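Local coordinates for glutaredoxin (Grx-1) (Archaeoglobus fulgidus, PDB 3IC4), which probably transfers electrons by thiol-disulfide exchange as a small oxidoreductase of the glutaredoxin family, at residues V14-L19 and K26-F31; K54-V59 and G64-P69; P69-G74 and E84-L89. All coordinates share one frame; numbering follows the deposited sequence.

Contact 1. Residues V14-L19 and K26-F31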
loop_
_atom_site.group_PDB
_atom_site.type_symbol
_atom_site.label_atom_id
_atom_site.label_comp_id
_atom_site.label_asym_id
_atom_site.label_seq_id
_atom_site.Cartn_x
_atom_site.Cartn_y
_atom_site.Cartn_z
ATOM N N VAL A 14 1.279 8.332 3.699
ATOM C CA VAL A 14 1.828 7.201 2.934
ATOM C C VAL A 14 1.060 5.899 3.257
ATOM O O VAL A 14 0.832 5.552 4.410
ATOM C CB VAL A 14 3.329 7.025 3.235
ATOM C CG1 VAL A 14 3.884 5.850 2.502
ATOM C CG2 VAL A 14 4.058 8.271 2.863
ATOM N N LEU A 15 0.631 5.207 2.202
ATOM C CA LEU A 15 -0.121 3.964 2.376
ATOM C C LEU A 15 0.505 2.859 1.545
ATOM O O LEU A 15 0.748 3.043 0.357
ATOM C CB LEU A 15 -1.574 4.172 1.884
ATOM C CG LEU A 15 -2.502 2.963 2.002
ATOM C CD1 LEU A 15 -2.699 2.529 3.442
ATOM C CD2 LEU A 15 -3.865 3.227 1.360
HETATM N N MSE A 16 0.709 1.717 2.198
HETATM C CA MSE A 16 1.100 0.489 1.513
HETATM C C MSE A 16 -0.021 -0.543 1.468
HETATM O O MSE A 16 -0.670 -0.834 2.495
HETATM C CB MSE A 16 2.299 -0.108 2.240
HETATM C CG MSE A 16 2.851 -1.306 1.598
HETATM SE SE MSE A 16 4.207 -2.102 2.710
HETATM C CE MSE A 16 3.777 -3.966 2.434
ATOM N N TYR A 17 -0.188 -1.136 0.284
ATOM C CA TYR A 17 -1.042 -2.303 0.089
ATOM C C TYR A 17 -0.130 -3.504 -0.137
ATOM O O TYR A 17 0.796 -3.449 -0.936
ATOM C CB TYR A 17 -1.886 -2.142 -1.147
ATOM C CG TYR A 17 -2.858 -1.021 -1.126
ATOM C CD1 TYR A 17 -4.172 -1.211 -0.690
ATOM C CD2 TYR A 17 -2.485 0.248 -1.596
ATOM C CE1 TYR A 17 -5.086 -0.152 -0.740
ATOM C CE2 TYR A 17 -3.406 1.287 -1.648
ATOM C CZ TYR A 17 -4.674 1.073 -1.211
ATOM O OH TYR A 17 -5.529 2.112 -1.290
ATOM N N GLY A 18 -0.390 -4.597 0.574
ATOM C CA GLY A 18 0.387 -5.809 0.348
ATOM C C GLY A 18 -0.235 -7.063 0.935
ATOM O O GLY A 18 -1.361 -7.058 1.321
ATOM N N LEU A 19 0.500 -8.149 0.865
ATOM C CA LEU A 19 0.162 -9.376 1.537
ATOM C C LEU A 19 1.241 -9.643 2.571
ATOM O O LEU A 19 2.421 -9.533 2.292
ATOM C CB LEU A 19 0.134 -10.535 0.569
ATOM C CG LEU A 19 -0.861 -10.463 -0.606
ATOM C CD1 LEU A 19 -0.575 -11.606 -1.508
ATOM C CD2 LEU A 19 -2.238 -10.552 -0.056
ATOM N N LYS A 26 7.110 -7.665 2.508
ATOM C CA LYS A 26 7.925 -7.607 3.756
ATOM C C LYS A 26 9.088 -6.629 3.641
ATOM O O LYS A 26 9.343 -5.850 4.551
ATOM C CB LYS A 26 8.471 -8.986 4.150
ATOM C CG LYS A 26 7.443 -9.980 4.626
ATOM C CD LYS A 26 8.062 -11.346 4.926
ATOM C CE LYS A 26 7.021 -12.386 5.155
ATOM N NZ LYS A 26 7.669 -13.591 5.606
ATOM N N ARG A 27 9.836 -6.710 2.555
ATOM C CA ARG A 27 10.978 -5.831 2.300
ATOM C C ARG A 27 10.538 -4.342 2.253
ATOM O O ARG A 27 11.151 -3.457 2.810
ATOM C CB ARG A 27 11.692 -6.226 1.006
ATOM C CG ARG A 27 12.601 -7.416 1.135
ATOM C CD ARG A 27 13.386 -7.665 -0.155
ATOM N NE ARG A 27 12.604 -8.447 -1.082
ATOM C CZ ARG A 27 12.486 -9.776 -1.060
ATOM N NH1 ARG A 27 11.749 -10.364 -1.992
ATOM N NH2 ARG A 27 13.058 -10.561 -0.160
ATOM N N THR A 28 9.433 -4.110 1.557
ATOM C CA THR A 28 8.897 -2.760 1.434
ATOM C C THR A 28 8.452 -2.215 2.805
ATOM O O THR A 28 8.724 -1.075 3.127
ATOM C CB THR A 28 7.696 -2.750 0.472
ATOM O OG1 THR A 28 8.113 -3.308 -0.769
ATOM C CG2 THR A 28 7.131 -1.325 0.228
ATOM N N LEU A 29 7.803 -3.049 3.618
ATOM C CA LEU A 29 7.431 -2.655 4.977
ATOM C C LEU A 29 8.662 -2.239 5.803
ATOM O O LEU A 29 8.656 -1.236 6.512
ATOM C CB LEU A 29 6.671 -3.815 5.655
ATOM C CG LEU A 29 6.260 -3.562 7.130
ATOM C CD1 LEU A 29 5.034 -2.733 7.141
ATOM C CD2 LEU A 29 6.039 -4.832 7.923
ATOM N N GLU A 30 9.721 -3.040 5.730
ATOM C CA GLU A 30 10.950 -2.734 6.445
ATOM C C GLU A 30 11.593 -1.454 5.913
ATOM O O GLU A 30 12.145 -0.678 6.683
ATOM C CB GLU A 30 11.896 -3.935 6.418
ATOM C CG GLU A 30 11.287 -5.191 7.155
ATOM C CD GLU A 30 11.022 -4.981 8.623
ATOM O OE1 GLU A 30 11.740 -4.186 9.312
ATOM O OE2 GLU A 30 10.087 -5.641 9.178
ATOM N N PHE A 31 11.500 -1.222 4.603
ATOM C CA PHE A 31 11.964 0.047 4.055
ATOM C C PHE A 31 11.269 1.226 4.699
ATOM O O PHE A 31 11.899 2.210 5.064
ATOM C CB PHE A 31 11.783 0.091 2.522
ATOM C CG PHE A 31 12.099 1.454 1.908
ATOM C CD1 PHE A 31 13.387 1.801 1.584
ATOM C CD2 PHE A 31 11.111 2.386 1.734
ATOM C CE1 PHE A 31 13.678 3.089 1.123
ATOM C CE2 PHE A 31 11.394 3.641 1.270
ATOM C CZ PHE A 31 12.666 3.990 0.992
#

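Contact 2. Residues K54-V59 and G64-P69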
loop_
_atom_site.group_PDB
_atom_site.type_symbol
_atom_site.label_atom_id
_atom_site.label_comp_id
_atom_site.label_asym_id
_atom_site.label_seq_id
_atom_site.Cartn_x
_atom_site.Cartn_y
_atom_site.Cartn_z
ATOM N N LYS A 54 -12.960 -5.187 -2.566
ATOM C CA LYS A 54 -12.935 -3.740 -2.666
ATOM C C LYS A 54 -11.507 -3.176 -2.639
ATOM O O LYS A 54 -11.175 -2.269 -3.435
ATOM C CB LYS A 54 -13.760 -3.181 -1.519
ATOM C CG LYS A 54 -13.920 -1.701 -1.430
ATOM C CD LYS A 54 -14.592 -1.382 -0.045
ATOM C CE LYS A 54 -15.684 -0.265 -0.106
ATOM N NZ LYS A 54 -15.264 1.119 0.413
ATOM N N VAL A 55 -10.664 -3.731 -1.751
ATOM C CA VAL A 55 -9.278 -3.299 -1.645
ATOM C C VAL A 55 -8.480 -3.715 -2.871
ATOM O O VAL A 55 -7.652 -2.943 -3.388
ATOM C CB VAL A 55 -8.630 -3.777 -0.371
ATOM C CG1 VAL A 55 -7.167 -3.323 -0.319
ATOM C CG2 VAL A 55 -9.409 -3.214 0.816
ATOM N N ILE A 56 -8.762 -4.922 -3.351
ATOM C CA ILE A 56 -8.137 -5.367 -4.623
ATOM C C ILE A 56 -8.450 -4.417 -5.805
ATOM O O ILE A 56 -7.577 -4.051 -6.607
ATOM C CB ILE A 56 -8.423 -6.874 -4.953
ATOM C CG1 ILE A 56 -7.735 -7.771 -3.906
ATOM C CG2 ILE A 56 -7.823 -7.183 -6.356
ATOM C CD1 ILE A 56 -8.220 -9.235 -3.809
ATOM N N GLU A 57 -9.703 -4.000 -5.912
ATOM C CA GLU A 57 -10.090 -3.104 -6.976
ATOM C C GLU A 57 -9.452 -1.748 -6.775
ATOM O O GLU A 57 -9.050 -1.101 -7.751
ATOM C CB GLU A 57 -11.612 -3.024 -7.112
ATOM C CG GLU A 57 -12.257 -4.297 -7.789
ATOM C CD GLU A 57 -11.474 -4.912 -8.984
ATOM O OE1 GLU A 57 -10.889 -4.193 -9.844
ATOM O OE2 GLU A 57 -11.432 -6.161 -9.032
ATOM N N LYS A 58 -9.282 -1.352 -5.529
ATOM C CA LYS A 58 -8.582 -0.091 -5.218
ATOM C C LYS A 58 -7.106 -0.071 -5.621
ATOM O O LYS A 58 -6.631 0.891 -6.249
ATOM C CB LYS A 58 -8.717 0.195 -3.761
ATOM C CG LYS A 58 -8.035 1.474 -3.262
ATOM C CD LYS A 58 -8.570 2.656 -3.936
ATOM C CE LYS A 58 -8.633 3.880 -3.050
ATOM N NZ LYS A 58 -9.484 4.913 -3.689
ATOM N N VAL A 59 -6.397 -1.122 -5.292
ATOM C CA VAL A 59 -5.022 -1.351 -5.718
ATOM C C VAL A 59 -4.925 -1.222 -7.266
ATOM O O VAL A 59 -4.033 -0.593 -7.775
ATOM C CB VAL A 59 -4.561 -2.827 -5.256
ATOM C CG1 VAL A 59 -3.573 -3.476 -6.213
ATOM C CG2 VAL A 59 -4.031 -2.827 -3.892
ATOM N N GLY A 64 -2.933 0.035 -11.959
ATOM C CA GLY A 64 -3.323 -0.583 -13.204
ATOM C C GLY A 64 -3.046 -2.036 -13.265
ATOM O O GLY A 64 -3.337 -2.668 -14.267
ATOM N N SER A 65 -2.585 -2.598 -12.142
ATOM C CA SER A 65 -2.251 -4.015 -12.047
ATOM C C SER A 65 -2.984 -4.674 -10.846
ATOM O O SER A 65 -3.664 -3.995 -10.041
ATOM C CB SER A 65 -0.743 -4.229 -11.864
ATOM O OG SER A 65 -0.390 -4.107 -10.499
ATOM N N TYR A 66 -2.907 -5.997 -10.825
ATOM C CA TYR A 66 -3.347 -6.729 -9.645
ATOM C C TYR A 66 -2.136 -7.298 -8.895
ATOM O O TYR A 66 -2.199 -8.404 -8.308
ATOM C CB TYR A 66 -4.318 -7.833 -10.003
ATOM C CG TYR A 66 -5.603 -7.288 -10.521
ATOM C CD1 TYR A 66 -6.545 -6.748 -9.669
ATOM C CD2 TYR A 66 -5.839 -7.244 -11.859
ATOM C CE1 TYR A 66 -7.705 -6.226 -10.152
ATOM C CE2 TYR A 66 -7.005 -6.728 -12.357
ATOM C CZ TYR A 66 -7.943 -6.199 -11.486
ATOM O OH TYR A 66 -9.079 -5.677 -12.039
ATOM N N SER A 67 -1.049 -6.543 -8.891
ATOM C CA SER A 67 0.151 -6.913 -8.119
ATOM C C SER A 67 0.395 -6.011 -6.926
ATOM O O SER A 67 -0.107 -4.891 -6.818
ATOM C CB SER A 67 1.374 -6.973 -9.011
ATOM O OG SER A 67 1.187 -7.938 -10.026
ATOM N N VAL A 68 1.230 -6.542 -6.037
ATOM C CA VAL A 68 1.658 -5.823 -4.829
ATOM C C VAL A 68 3.153 -6.142 -4.619
ATOM O O VAL A 68 3.644 -7.093 -5.216
ATOM C CB VAL A 68 0.815 -6.233 -3.546
ATOM C CG1 VAL A 68 -0.657 -5.745 -3.673
ATOM C CG2 VAL A 68 0.824 -7.722 -3.403
ATOM N N PRO A 69 3.883 -5.329 -3.813
ATOM C CA PRO A 69 3.371 -4.155 -3.043
ATOM C C PRO A 69 3.043 -2.940 -3.885
ATOM O O PRO A 69 3.599 -2.746 -4.945
ATOM C CB PRO A 69 4.555 -3.798 -2.109
ATOM C CG PRO A 69 5.782 -4.230 -2.938
ATOM C CD PRO A 69 5.328 -5.528 -3.542
#

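Contact 3. Residues P69-G74 and E84-L89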
loop_
_atom_site.group_PDB
_atom_site.type_symbol
_atom_site.label_atom_id
_atom_site.label_comp_id
_atom_site.label_asym_id
_atom_site.label_seq_id
_atom_site.Cartn_x
_atom_site.Cartn_y
_atom_site.Cartn_z
ATOM N N PRO A 69 3.883 -5.329 -3.813
ATOM C CA PRO A 69 3.371 -4.155 -3.043
ATOM C C PRO A 69 3.043 -2.940 -3.885
ATOM O O PRO A 69 3.599 -2.746 -4.945
ATOM C CB PRO A 69 4.555 -3.798 -2.109
ATOM C CG PRO A 69 5.782 -4.230 -2.938
ATOM C CD PRO A 69 5.328 -5.528 -3.542
ATOM N N VAL A 70 2.097 -2.121 -3.397
ATOM C CA VAL A 70 1.890 -0.777 -3.951
ATOM C C VAL A 70 1.999 0.216 -2.805
ATOM O O VAL A 70 1.414 0.021 -1.724
ATOM C CB VAL A 70 0.536 -0.620 -4.674
ATOM C CG1 VAL A 70 0.252 0.884 -5.086
ATOM C CG2 VAL A 70 0.525 -1.542 -5.872
ATOM N N VAL A 71 2.810 1.221 -3.002
ATOM C CA VAL A 71 2.951 2.303 -2.015
ATOM C C VAL A 71 2.492 3.590 -2.707
ATOM O O VAL A 71 2.943 3.931 -3.784
ATOM C CB VAL A 71 4.376 2.454 -1.453
ATOM C CG1 VAL A 71 4.440 3.606 -0.421
ATOM C CG2 VAL A 71 4.822 1.144 -0.785
ATOM N N VAL A 72 1.599 4.272 -2.013
ATOM C CA VAL A 72 0.925 5.460 -2.525
ATOM C C VAL A 72 1.240 6.644 -1.654
ATOM O O VAL A 72 1.135 6.570 -0.405
ATOM C CB VAL A 72 -0.613 5.309 -2.581
ATOM C CG1 VAL A 72 -1.221 6.584 -3.280
ATOM C CG2 VAL A 72 -0.967 3.995 -3.299
ATOM N N LYS A 73 1.642 7.733 -2.291
ATOM C CA LYS A 73 1.774 9.046 -1.585
ATOM C C LYS A 73 1.179 10.104 -2.467
ATOM O O LYS A 73 1.742 10.396 -3.538
ATOM C CB LYS A 73 3.240 9.381 -1.324
ATOM C CG LYS A 73 3.422 10.622 -0.459
ATOM C CD LYS A 73 4.848 11.051 -0.264
ATOM C CE LYS A 73 4.888 12.435 0.372
ATOM N NZ LYS A 73 6.134 12.547 1.177
ATOM N N GLY A 74 0.072 10.721 -2.031
ATOM C CA GLY A 74 -0.630 11.740 -2.843
ATOM C C GLY A 74 -1.139 11.078 -4.123
ATOM O O GLY A 74 -1.746 10.004 -4.042
ATOM N N GLU A 84 15.237 2.664 -4.911
ATOM C CA GLU A 84 15.450 3.966 -5.513
ATOM C C GLU A 84 14.104 4.672 -5.737
ATOM O O GLU A 84 13.936 5.815 -5.364
ATOM C CB GLU A 84 16.206 3.789 -6.845
ATOM C CG GLU A 84 17.608 3.060 -6.758
ATOM C CD GLU A 84 17.644 1.645 -6.003
ATOM O OE1 GLU A 84 16.874 0.681 -6.375
ATOM O OE2 GLU A 84 18.484 1.515 -5.040
ATOM N N LYS A 85 13.144 3.973 -6.315
ATOM C CA LYS A 85 11.825 4.529 -6.580
ATOM C C LYS A 85 11.071 4.848 -5.298
ATOM O O LYS A 85 10.410 5.887 -5.214
ATOM C CB LYS A 85 10.999 3.576 -7.446
ATOM C CG LYS A 85 11.410 3.590 -8.941
ATOM C CD LYS A 85 10.308 2.975 -9.833
ATOM C CE LYS A 85 10.379 1.445 -9.835
ATOM N NZ LYS A 85 9.662 0.753 -11.053
ATOM N N LEU A 86 11.202 3.999 -4.276
ATOM C CA LEU A 86 10.566 4.286 -2.999
ATOM C C LEU A 86 11.183 5.525 -2.320
ATOM O O LEU A 86 10.466 6.338 -1.808
ATOM C CB LEU A 86 10.607 3.045 -2.071
ATOM C CG LEU A 86 9.741 1.833 -2.483
ATOM C CD1 LEU A 86 10.092 0.487 -1.754
ATOM C CD2 LEU A 86 8.292 2.156 -2.247
ATOM N N LYS A 87 12.510 5.665 -2.330
ATOM C CA LYS A 87 13.172 6.847 -1.757
ATOM C C LYS A 87 12.713 8.091 -2.498
ATOM O O LYS A 87 12.271 9.015 -1.877
ATOM C CB LYS A 87 14.695 6.729 -1.849
ATOM C CG LYS A 87 15.272 5.673 -0.916
ATOM C CD LYS A 87 16.759 5.377 -1.244
ATOM C CE LYS A 87 17.276 4.148 -0.430
ATOM N NZ LYS A 87 18.745 3.923 -0.411
ATOM N N GLU A 88 12.675 8.053 -3.829
ATOM C CA GLU A 88 12.144 9.180 -4.597
ATOM C C GLU A 88 10.664 9.540 -4.244
ATOM O O GLU A 88 10.307 10.717 -4.088
ATOM C CB GLU A 88 12.293 8.882 -6.088
ATOM C CG GLU A 88 11.733 9.962 -6.960
ATOM C CD GLU A 88 12.130 11.357 -6.509
ATOM O OE1 GLU A 88 13.361 11.598 -6.415
ATOM O OE2 GLU A 88 11.220 12.214 -6.266
ATOM N N LEU A 89 9.810 8.521 -4.120
ATOM C CA LEU A 89 8.421 8.733 -3.766
ATOM C C LEU A 89 8.314 9.437 -2.418
ATOM O O LEU A 89 7.576 10.402 -2.281
ATOM C CB LEU A 89 7.646 7.408 -3.703
ATOM C CG LEU A 89 6.144 7.467 -3.359
ATOM C CD1 LEU A 89 5.356 8.120 -4.467
ATOM C CD2 LEU A 89 5.626 6.084 -3.096
#

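Contact 1. Residues V14-L19 and K26-F31
Met16, present as selenomethionine, reaches from strand 15-18 to Thr28 and Leu29 of helix 23-35, the first strand-to-helix packing of a thioredoxin fold. The two elements open its N-terminal beta-alpha-beta unit, which strand 40-43 completes. A single long, flexible side chain bridges the gap, a simple case of how a sheet holds a helix without hydrogen bonds. With CG anti to the backbone N (chi1 -176°) and chi2 also anti, the chain runs straight out from the strand, and SE arrives at the helix surface. There Met16 SE lies 3.8 Å from Leu29 N and 4.2 Å from Leu29 CB, fitting where the backbone passes from Thr28 to Leu29. Thr28 meets it obliquely with its methyl branch, since CG2 is the substituent anti to the backbone N; Met16 SE lies 3.9 Å from Thr28 CG2. The hydroxyl serves another purpose, bonding to the carbonyl of His24 one turn back, so the polar atom is satisfied within the helix and the apolar branch is presented to the core. Val71 also packs on both Met16 and Thr28. Met16 also touches the CxxC motif at the start of this helix, probably the redox site. Beyond selenium the chain bends at chi3 (140°), turning the terminal methyl forward along its own strand, where Met16 CE lies 4.4 Å from Gly18 CA.

Contact 2. Residues K54-V59 and G64-P69
Tyr66 lays its ring edge against Ile56 and Glu57, while Val59, one turn further along helix 49-63, faces the backbone of the returning loop. The contact illustrates how a chain leaving a helix can fold back on it: Gly64, with positive phi, ends the helical conformation, and residues 64-69 then lead to the cis peptide before Pro69, a hallmark of thioredoxin folds. The closely packed part is made by methyl groups, one on the ring and one on the loop backbone. Ile56 CG2, the branch anti to its backbone N, comes to 3.6 Å from Tyr66 CD1 near the ring plane, the two side chains crossing at about a right angle. Deeper in, the buried Val59 puts one methyl against the loop carbonyls, Val59 CG1 being 3.8 Å from Ser67 O and 3.9 Å from Ser65 O. Its other methyl meets the loop more loosely, with Val59 CG2 4.5 Å from Val68 CG1, and turns to Tyr17.

Toward solvent the contact thins to one polar link between exposed residues. Tyr66 OH donates to Glu57 OE1 over 3.2 Å, a longish bond to the syn lone pair of OE1, which sits at the ring edge, in the ring plane. Glu57 starts out pointing away from the loop, and a bend at chi2 (-40°) swings its carboxylate round; that group stands 71° from the ring plane. Within the loop, Ser65 OG accepts from Ser67 N at 3.0 Å, forming an ST turn, and it also bonds to Ser63 OG.

His60 stacks on the Tyr66 ring. Around this corner, Val59 packs on Tyr17 of strand 15-18, Ser65 and Ser67 rest on Leu79 of strand 76-79, and Val68 touches Cys25 of helix 23-35.

Contact 3. Residues P69-G74 and E84-L89
Val71 and Lys73, the two residues of strand 70-73 whose CB atoms point to helix 83-91, receive Leu86 and Leu89 from it. Because strand side chains alternate, Val70 and Val72 point away, toward Ile62 of helix 49-63, and one short strand thereby serves both faces of the sheet. The helix runs nearly with the strand, their axes 20° apart in direction and 9.9 Å apart at closest approach.

Val71 divides its methyls between the two leucines. Val71 CG2 meets Leu86 CD2 at 3.9 Å, the side chains crossing at about a right angle, whereas Val71 CG1 meets Leu89 CD2 at 3.8 Å in a more slanting approach. That same Leu89 CD2 presses on the strand backbone, 3.5 Å from Val71 O. Leu89 thus contributes most of the helix surface buried here.

Lys73 shows how a long amphipathic side chain can finish such an interface. Lys73 CB points at the helix and lies 4.0 Å from Leu89 CD1 and equally near Leu89 CG. From CB the chain goes out fully extended, CG anti to the backbone N (chi1 -173°), and CG carries it past the leucine without a close touch. CD then comes up to the helix backbone, with Lys73 CD 3.5 Å from Leu89 O. CE takes the chain onward, and NZ hydrogen-bonds to the carbonyl of Ile90, so the ammonium group ends near the C-terminal end of the helix, where the helix dipole would probably suit a positive charge.

Phe31 of helix 23-35 packs against Leu86, and Val78 of strand 76-79 against Leu89. Strand 70-73, strand 76-79 and the helix that follows them make up the C-terminal beta-beta-alpha half of the thioredoxin fold.

From the N terminus the three contacts come in series, none enclosing or crossing another. Contact 1 closes a six-residue excursion from strand 15-18 that contains the CxxC pair. Contact 2 spans only the last turn of helix 49-63 and turns the chain toward the sheet; contact 3 then begins on Pro69, the residue at which contact 2 ends, and closes over strand 76-79. In space they converge on the central strands: Leu15 O and Val72 N, 2.8 Å apart, probably bond contacts 1 and 3 together, while Phe31 on Leu86 joins their helices. On the other face, Tyr17 packs on Val59, tying contact 2 to contact 1.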